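PDB 3MKH: nitroalkane oxidase from Podospora anserina, which uses FAD to oxidise nitroalkanes to aldehydes or ketones, releasing nitrite and turning molecular oxygen into hydrogen peroxide. Local coordinates for residues T99-P105 with P128-L132; D183-C189 with V206-T212. All blocks are in the same frame, centred on the assembly; numbering follows the deposited sequence.

Both interactions are buried and reach the same mixed sheet. Interaction 1 sets helix 90-109 across strand 130-133 beside the flavin. Interaction 2 pairs strands 184-191 and 206-212 within the sheet, farther from the centre of the chain. Their centres lie about 10 Å apart. Strand 130-133 runs next to strand 184-191, so the two contacts meet directly: Ser131 O is 2.8 Å from Cys186 N, and Leu129 N is 2.8 Å from Asp183 OD2, both probable hydrogen bonds. The chemistry differs with place. Interaction 1 is helix-on-strand packing with one weak hydrogen bond; interaction 2 rests on six backbone hydrogen bonds and apolar side chains on both sheet faces.

Interaction 1: residues T99-P105 with P128-L132; sequences TGLGLTP and PLASL. With FAD (flavin-adenine dinucleotide), chain E.
Residues 99-105 of helix 90-109 cross the short strand segment 130-132 at 68°, the segment axes coming within 5.5 Å. Thr99 begins the contact with chi1 m. Thr99 OG1 accepts a weak hydrogen bond from Ala130 N (3.3 Å) and also hydrogen-bonds with Tyr51 and Asn173. Thr99 CA makes a CA-H...O contact of 3.4 Å with Ala130 O. The CA-to-CB bond of Leu101 points sideways; its t, p rotamer brings Leu101 CD1 to 3.6 Å from Leu132 CD2. The shortest CA-CA distance is at Gly102, whose CA is 4.0 Å from Ser131 CA and 3.5 Å from Leu132 N. A CB here would clash with the strand backbone. Leu103 (m, t) brings CD2 to 4.0 Å from Ala130 CB. The helix kinks at Pro105, whose CG packs 4.2 Å from Leu132 CD2. On the extended strand, Ala130 and Leu132 point toward the helix and Ser131 points away; Ser131 OG is hydrogen-bonded to Thr172 O. Leu132 O accepts a hydrogen bond of 2.7 Å from FAD N3, and Leu101 CD2 lies 3.8 Å from FAD O4. Such an interface between the N-terminal helical and middle beta domains, lining the flavin pocket, belongs to the acyl-CoA dehydrogenase fold.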
loop_
_atom_site.group_PDB
_atom_site.type_symbol
_atom_site.label_atom_id
_atom_site.label_comp_id
_atom_site.label_asym_id
_atom_site.label_seq_id
_atom_site.Cartn_x
_atom_site.Cartn_y
_atom_site.Cartn_z
ATOM N N THR A 99 -3.039 -33.972 5.088
ATOM C CA THR A 99 -3.105 -35.372 4.635
ATOM C C THR A 99 -3.589 -35.366 3.182
ATOM O O THR A 99 -3.143 -36.163 2.370
ATOM C CB THR A 99 -4.044 -36.218 5.514
ATOM O OG1 THR A 99 -3.388 -36.523 6.755
ATOM C CG2 THR A 99 -4.451 -37.527 4.821
ATOM N N GLY A 100 -4.480 -34.440 2.854
ATOM C CA GLY A 100 -4.953 -34.322 1.481
ATOM C C GLY A 100 -3.834 -33.928 0.532
ATOM O O GLY A 100 -3.740 -34.436 -0.585
ATOM N N LEU A 101 -2.965 -33.031 0.978
ATOM C CA LEU A 101 -1.808 -32.645 0.177
ATOM C C LEU A 101 -0.861 -33.835 -0.023
ATOM O O LEU A 101 -0.318 -34.043 -1.117
ATOM C CB LEU A 101 -1.070 -31.457 0.821
ATOM C CG LEU A 101 0.205 -31.009 0.087
ATOM C CD1 LEU A 101 -0.075 -30.535 -1.330
ATOM C CD2 LEU A 101 0.940 -29.930 0.883
ATOM N N GLY A 102 -0.674 -34.619 1.034
ATOM C CA GLY A 102 0.168 -35.800 0.956
ATOM C C GLY A 102 -0.360 -36.841 -0.024
ATOM O O GLY A 102 0.414 -37.555 -0.658
ATOM N N LEU A 103 -1.679 -36.932 -0.149
ATOM C CA LEU A 103 -2.293 -37.872 -1.104
ATOM C C LEU A 103 -2.307 -37.373 -2.550
ATOM O O LEU A 103 -2.480 -38.169 -3.484
ATOM C CB LEU A 103 -3.721 -38.219 -0.671
ATOM C CG LEU A 103 -3.821 -38.904 0.691
ATOM C CD1 LEU A 103 -5.276 -38.958 1.194
ATOM C CD2 LEU A 103 -3.184 -40.286 0.630
ATOM N N THR A 104 -2.116 -36.070 -2.734
ATOM C CA THR A 104 -2.230 -35.454 -4.055
ATOM C C THR A 104 -1.267 -36.024 -5.116
ATOM O O THR A 104 -1.691 -36.318 -6.230
ATOM C CB THR A 104 -2.133 -33.909 -3.967
ATOM O OG1 THR A 104 -3.202 -33.422 -3.145
ATOM C CG2 THR A 104 -2.225 -33.267 -5.372
ATOM N N PRO A 105 0.021 -36.207 -4.778
ATOM C CA PRO A 105 0.915 -36.792 -5.789
ATOM C C PRO A 105 0.463 -38.169 -6.242
ATOM O O PRO A 105 0.653 -38.525 -7.400
ATOM C CB PRO A 105 2.261 -36.886 -5.056
ATOM C CG PRO A 105 2.184 -35.767 -4.050
ATOM C CD PRO A 105 0.758 -35.823 -3.559
ATOM N N PRO A 128 -5.346 -42.556 9.749
ATOM C CA PRO A 128 -4.104 -42.557 8.975
ATOM C C PRO A 128 -3.695 -41.137 8.568
ATOM O O PRO A 128 -4.554 -40.327 8.238
ATOM C CB PRO A 128 -4.459 -43.381 7.732
ATOM C CG PRO A 128 -5.962 -43.193 7.561
ATOM C CD PRO A 128 -6.494 -43.082 8.979
ATOM N N LEU A 129 -2.397 -40.867 8.591
ATOM C CA LEU A 129 -1.844 -39.571 8.223
ATOM C C LEU A 129 -0.953 -39.719 7.008
ATOM O O LEU A 129 -0.209 -40.699 6.897
ATOM C CB LEU A 129 -0.988 -39.028 9.369
ATOM C CG LEU A 129 -1.706 -38.515 10.607
ATOM C CD1 LEU A 129 -0.703 -38.395 11.748
ATOM C CD2 LEU A 129 -2.351 -37.178 10.300
ATOM N N ALA A 130 -1.030 -38.745 6.105
ATOM C CA ALA A 130 -0.167 -38.690 4.932
ATOM C C ALA A 130 0.539 -37.340 4.927
ATOM O O ALA A 130 0.049 -36.378 5.523
ATOM C CB ALA A 130 -0.981 -38.888 3.619
ATOM N N SER A 131 1.685 -37.276 4.263
ATOM C CA SER A 131 2.506 -36.071 4.248
ATOM C C SER A 131 3.194 -35.923 2.904
ATOM O O SER A 131 3.671 -36.903 2.342
ATOM C CB SER A 131 3.566 -36.146 5.351
ATOM O OG SER A 131 4.315 -34.945 5.426
ATOM N N LEU A 132 3.219 -34.700 2.380
ATOM C CA LEU A 132 4.037 -34.387 1.208
ATOM C C LEU A 132 5.344 -33.820 1.750
ATOM O O LEU A 132 5.395 -32.710 2.313
ATOM C CB LEU A 132 3.318 -33.403 0.274
ATOM C CG LEU A 132 4.071 -32.801 -0.931
ATOM C CD1 LEU A 132 4.997 -33.788 -1.591
ATOM C CD2 LEU A 132 3.086 -32.250 -1.952
HETATM P PA FAD E . 12.897 -20.944 1.119
HETATM O O1A FAD E . 13.796 -21.746 0.292
HETATM O O2A FAD E . 12.891 -21.146 2.569
HETATM O O5B FAD E . 13.185 -19.393 0.811
HETATM C C5B FAD E . 13.126 -18.415 1.847
HETATM C C4B FAD E . 13.123 -16.972 1.308
HETATM O O4B FAD E . 14.361 -16.724 0.627
HETATM C C3B FAD E . 12.032 -16.763 0.261
HETATM O O3B FAD E . 10.829 -16.326 0.895
HETATM C C2B FAD E . 12.602 -15.638 -0.583
HETATM O O2B FAD E . 12.294 -14.379 0.005
HETATM C C1B FAD E . 14.110 -15.883 -0.527
HETATM N N9A FAD E . 14.520 -16.590 -1.773
HETATM C C8A FAD E . 15.063 -17.801 -1.846
HETATM N N7A FAD E . 15.293 -18.115 -3.115
HETATM C C5A FAD E . 14.895 -17.092 -3.861
HETATM C C6A FAD E . 14.889 -16.843 -5.226
HETATM N N6A FAD E . 15.353 -17.746 -6.080
HETATM N N1A FAD E . 14.411 -15.675 -5.668
HETATM C C2A FAD E . 13.949 -14.770 -4.825
HETATM N N3A FAD E . 13.941 -14.975 -3.519
HETATM C C4A FAD E . 14.404 -16.121 -3.009
HETATM N N1 FAD E . 6.418 -28.252 3.459
HETATM C C2 FAD E . 6.196 -29.508 2.908
HETATM O O2 FAD E . 7.068 -30.030 2.228
HETATM N N3 FAD E . 4.988 -30.163 3.123
HETATM C C4 FAD E . 3.993 -29.573 3.899
HETATM O O4 FAD E . 2.932 -30.164 4.087
HETATM C C4X FAD E . 4.216 -28.319 4.452
HETATM N N5 FAD E . 3.237 -27.695 5.230
HETATM C C5X FAD E . 3.600 -26.618 6.046
HETATM C C6 FAD E . 2.768 -26.187 7.074
HETATM C C7 FAD E . 3.147 -25.120 7.880
HETATM C C7M FAD E . 2.244 -24.641 9.013
HETATM C C8 FAD E . 4.359 -24.483 7.652
HETATM C C8M FAD E . 4.788 -23.308 8.531
HETATM C C9 FAD E . 5.183 -24.909 6.621
HETATM C C9A FAD E . 4.808 -25.977 5.821
HETATM N N10 FAD E . 5.639 -26.410 4.788
HETATM C C10 FAD E . 5.424 -27.664 4.230
HETATM C "C1'" FAD E . 6.731 -25.550 4.273
HETATM C "C2'" FAD E . 6.214 -24.601 3.191
HETATM O "O2'" FAD E . 5.746 -25.347 2.072
HETATM C "C3'" FAD E . 7.269 -23.581 2.733
HETATM O "O3'" FAD E . 6.632 -22.624 1.900
HETATM C "C4'" FAD E . 8.432 -24.202 1.946
HETATM O "O4'" FAD E . 9.380 -24.776 2.836
HETATM C "C5'" FAD E . 9.134 -23.134 1.098
HETATM O "O5'" FAD E . 9.543 -22.023 1.897
HETATM P P FAD E . 10.034 -20.666 1.220
HETATM O O1P FAD E . 9.096 -20.327 0.144
HETATM O O2P FAD E . 10.291 -19.679 2.268
HETATM O O3P FAD E . 11.414 -21.139 0.529
#

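Interaction 2: residues D183-C189 with V206-T212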
loop_
_atom_site.group_PDB
_atom_site.type_symbol
_atom_site.label_atom_id
_atom_site.label_comp_id
_atom_site.label_asym_id
_atom_site.label_seq_id
_atom_site.Cartn_x
_atom_site.Cartn_y
_atom_site.Cartn_z
ATOM N N ASP A 183 1.789 -42.706 8.361
ATOM C CA ASP A 183 1.385 -43.852 7.532
ATOM C C ASP A 183 1.917 -43.812 6.107
ATOM O O ASP A 183 2.343 -44.836 5.570
ATOM C CB ASP A 183 -0.140 -43.954 7.481
ATOM C CG ASP A 183 -0.761 -44.031 8.864
ATOM O OD1 ASP A 183 -1.192 -45.133 9.261
ATOM O OD2 ASP A 183 -0.823 -42.987 9.554
ATOM N N LEU A 184 1.866 -42.641 5.477
ATOM C CA LEU A 184 2.243 -42.555 4.070
ATOM C C LEU A 184 2.902 -41.218 3.758
ATOM O O LEU A 184 2.248 -40.186 3.772
ATOM C CB LEU A 184 1.008 -42.739 3.185
ATOM C CG LEU A 184 1.294 -42.766 1.687
ATOM C CD1 LEU A 184 2.316 -43.854 1.411
ATOM C CD2 LEU A 184 0.002 -43.021 0.895
ATOM N N ALA A 185 4.198 -41.236 3.484
ATOM C CA ALA A 185 4.921 -40.011 3.154
ATOM C C ALA A 185 5.312 -40.040 1.679
ATOM O O ALA A 185 5.854 -41.040 1.210
ATOM C CB ALA A 185 6.177 -39.878 4.033
ATOM N N CYS A 186 5.025 -38.963 0.949
ATOM C CA CYS A 186 5.554 -38.805 -0.408
ATOM C C CYS A 186 6.844 -37.993 -0.325
ATOM O O CYS A 186 6.800 -36.773 -0.149
ATOM C CB CYS A 186 4.548 -38.092 -1.310
ATOM S SG CYS A 186 3.091 -39.106 -1.688
ATOM N N VAL A 187 7.987 -38.668 -0.438
ATOM C CA VAL A 187 9.267 -38.010 -0.191
ATOM C C VAL A 187 9.862 -37.538 -1.497
ATOM O O VAL A 187 10.159 -38.336 -2.403
ATOM C CB VAL A 187 10.252 -38.911 0.561
ATOM C CG1 VAL A 187 11.580 -38.162 0.840
ATOM C CG2 VAL A 187 9.624 -39.376 1.862
ATOM N N VAL A 188 9.999 -36.226 -1.600
ATOM C CA VAL A 188 10.601 -35.627 -2.764
ATOM C C VAL A 188 12.098 -35.578 -2.540
ATOM O O VAL A 188 12.589 -35.032 -1.540
ATOM C CB VAL A 188 10.053 -34.224 -3.013
ATOM C CG1 VAL A 188 10.622 -33.641 -4.323
ATOM C CG2 VAL A 188 8.530 -34.282 -3.070
ATOM N N CYS A 189 12.833 -36.169 -3.471
ATOM C CA CYS A 189 14.267 -36.273 -3.303
ATOM C C CYS A 189 14.982 -36.266 -4.648
ATOM O O CYS A 189 14.342 -36.284 -5.712
ATOM C CB CYS A 189 14.596 -37.548 -2.526
ATOM S SG CYS A 189 13.819 -39.029 -3.211
ATOM N N VAL A 206 15.082 -35.454 -10.138
ATOM C CA VAL A 206 14.075 -35.387 -9.069
ATOM C C VAL A 206 13.050 -36.510 -9.133
ATOM O O VAL A 206 12.501 -36.811 -10.208
ATOM C CB VAL A 206 13.386 -34.016 -9.031
ATOM C CG1 VAL A 206 12.336 -33.979 -7.905
ATOM C CG2 VAL A 206 14.426 -32.945 -8.808
ATOM N N MET A 207 12.828 -37.142 -7.984
ATOM C CA MET A 207 11.913 -38.265 -7.841
ATOM C C MET A 207 10.922 -38.016 -6.717
ATOM O O MET A 207 11.144 -37.164 -5.867
ATOM C CB MET A 207 12.674 -39.539 -7.464
ATOM C CG MET A 207 13.867 -39.908 -8.315
ATOM S SD MET A 207 14.744 -41.321 -7.606
ATOM C CE MET A 207 13.532 -42.617 -7.786
ATOM N N ILE A 208 9.845 -38.791 -6.700
ATOM C CA ILE A 208 9.031 -38.923 -5.496
ATOM C C ILE A 208 8.974 -40.403 -5.122
ATOM O O ILE A 208 8.638 -41.263 -5.954
ATOM C CB ILE A 208 7.605 -38.374 -5.687
ATOM C CG1 ILE A 208 7.655 -36.903 -6.120
ATOM C CG2 ILE A 208 6.781 -38.550 -4.392
ATOM C CD1 ILE A 208 6.283 -36.286 -6.350
ATOM N N ILE A 209 9.336 -40.710 -3.882
ATOM C CA ILE A 209 9.322 -42.097 -3.409
ATOM C C ILE A 209 8.453 -42.187 -2.176
ATOM O O ILE A 209 8.595 -41.376 -1.259
ATOM C CB ILE A 209 10.749 -42.593 -3.060
ATOM C CG1 ILE A 209 11.691 -42.340 -4.240
ATOM C CG2 ILE A 209 10.741 -44.062 -2.670
ATOM C CD1 ILE A 209 13.071 -42.931 -4.057
ATOM N N LEU A 210 7.552 -43.165 -2.159
ATOM C CA LEU A 210 6.715 -43.414 -1.003
ATOM C C LEU A 210 7.524 -44.017 0.135
ATOM O O LEU A 210 8.432 -44.817 -0.090
ATOM C CB LEU A 210 5.534 -44.331 -1.362
ATOM C CG LEU A 210 4.627 -43.836 -2.494
ATOM C CD1 LEU A 210 3.435 -44.788 -2.725
ATOM C CD2 LEU A 210 4.172 -42.389 -2.223
ATOM N N VAL A 211 7.190 -43.607 1.354
ATOM C CA VAL A 211 7.726 -44.214 2.567
ATOM C C VAL A 211 6.581 -44.401 3.563
ATOM O O VAL A 211 5.955 -43.429 4.001
ATOM C CB VAL A 211 8.825 -43.339 3.224
ATOM C CG1 VAL A 211 9.283 -43.959 4.554
ATOM C CG2 VAL A 211 10.004 -43.165 2.277
ATOM N N THR A 212 6.312 -45.653 3.924
ATOM C CA THR A 212 5.221 -45.961 4.839
ATOM C C THR A 212 5.778 -46.204 6.231
ATOM O O THR A 212 6.973 -46.456 6.394
ATOM C CB THR A 212 4.425 -47.217 4.401
ATOM O OG1 THR A 212 5.251 -48.389 4.527
ATOM C CG2 THR A 212 3.956 -47.080 2.964
#
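Three antiparallel hydrogen-bonded pairs set the register here: Ala185 with Val211, Val187 with Ile209, and Cys189 with Met207. Each pair makes two backbone bonds. Ala185 N to Val211 O is 2.9 Å. The longest of the six, Cys189 N to Met207 O, is 3.1 Å. Between them lie the non-hydrogen-bonded pairs Cys186 with Leu210 and Val188 with Ile208. The axes of strand segments 184-189 and 206-212 approach to 4.6 Å, at 153°.

The bumps interlock diagonally as well as straight across. On the face of Cys186, Val188, Ile208 and Leu210, Cys186 SG sits 3.5 Å from Leu210 CD2, while Cys186 CB meets Ile208 CG2 at 3.8 Å. The small cysteine fills the hollow between Leu210 and Ile208. Val188 sits between Ile208 and Val206, with Val188 CG2 4.1 Å from Ile208 CG1 and Val188 CG1 4.0 Å from Val206 CG1. Pro105 and Ile106 of helix 90-109 pack onto Cys186.

On the other face, Ala185 is a shallow spot opposite Val211. Ala185 CB meets Val211 CB at 4.4 Å, and Val211 CG2 also reaches along to Val187 CG2 at 3.8 Å. Cys189 SG lies 4.1 Å from Ile209 CD1. Ile164 of strand 161-168 touches both Ile209 and Val211.

Thr212 sits at the N-cap position of helix 213-219, and Thr212 CA makes a CA-H...O contact of 3.2 Å with Asp183 O.

No salt bridge joins the strands. Backbone bonds fix their register, and apolar side chains let both faces of this beta-domain sheet pack against the rest of the protein.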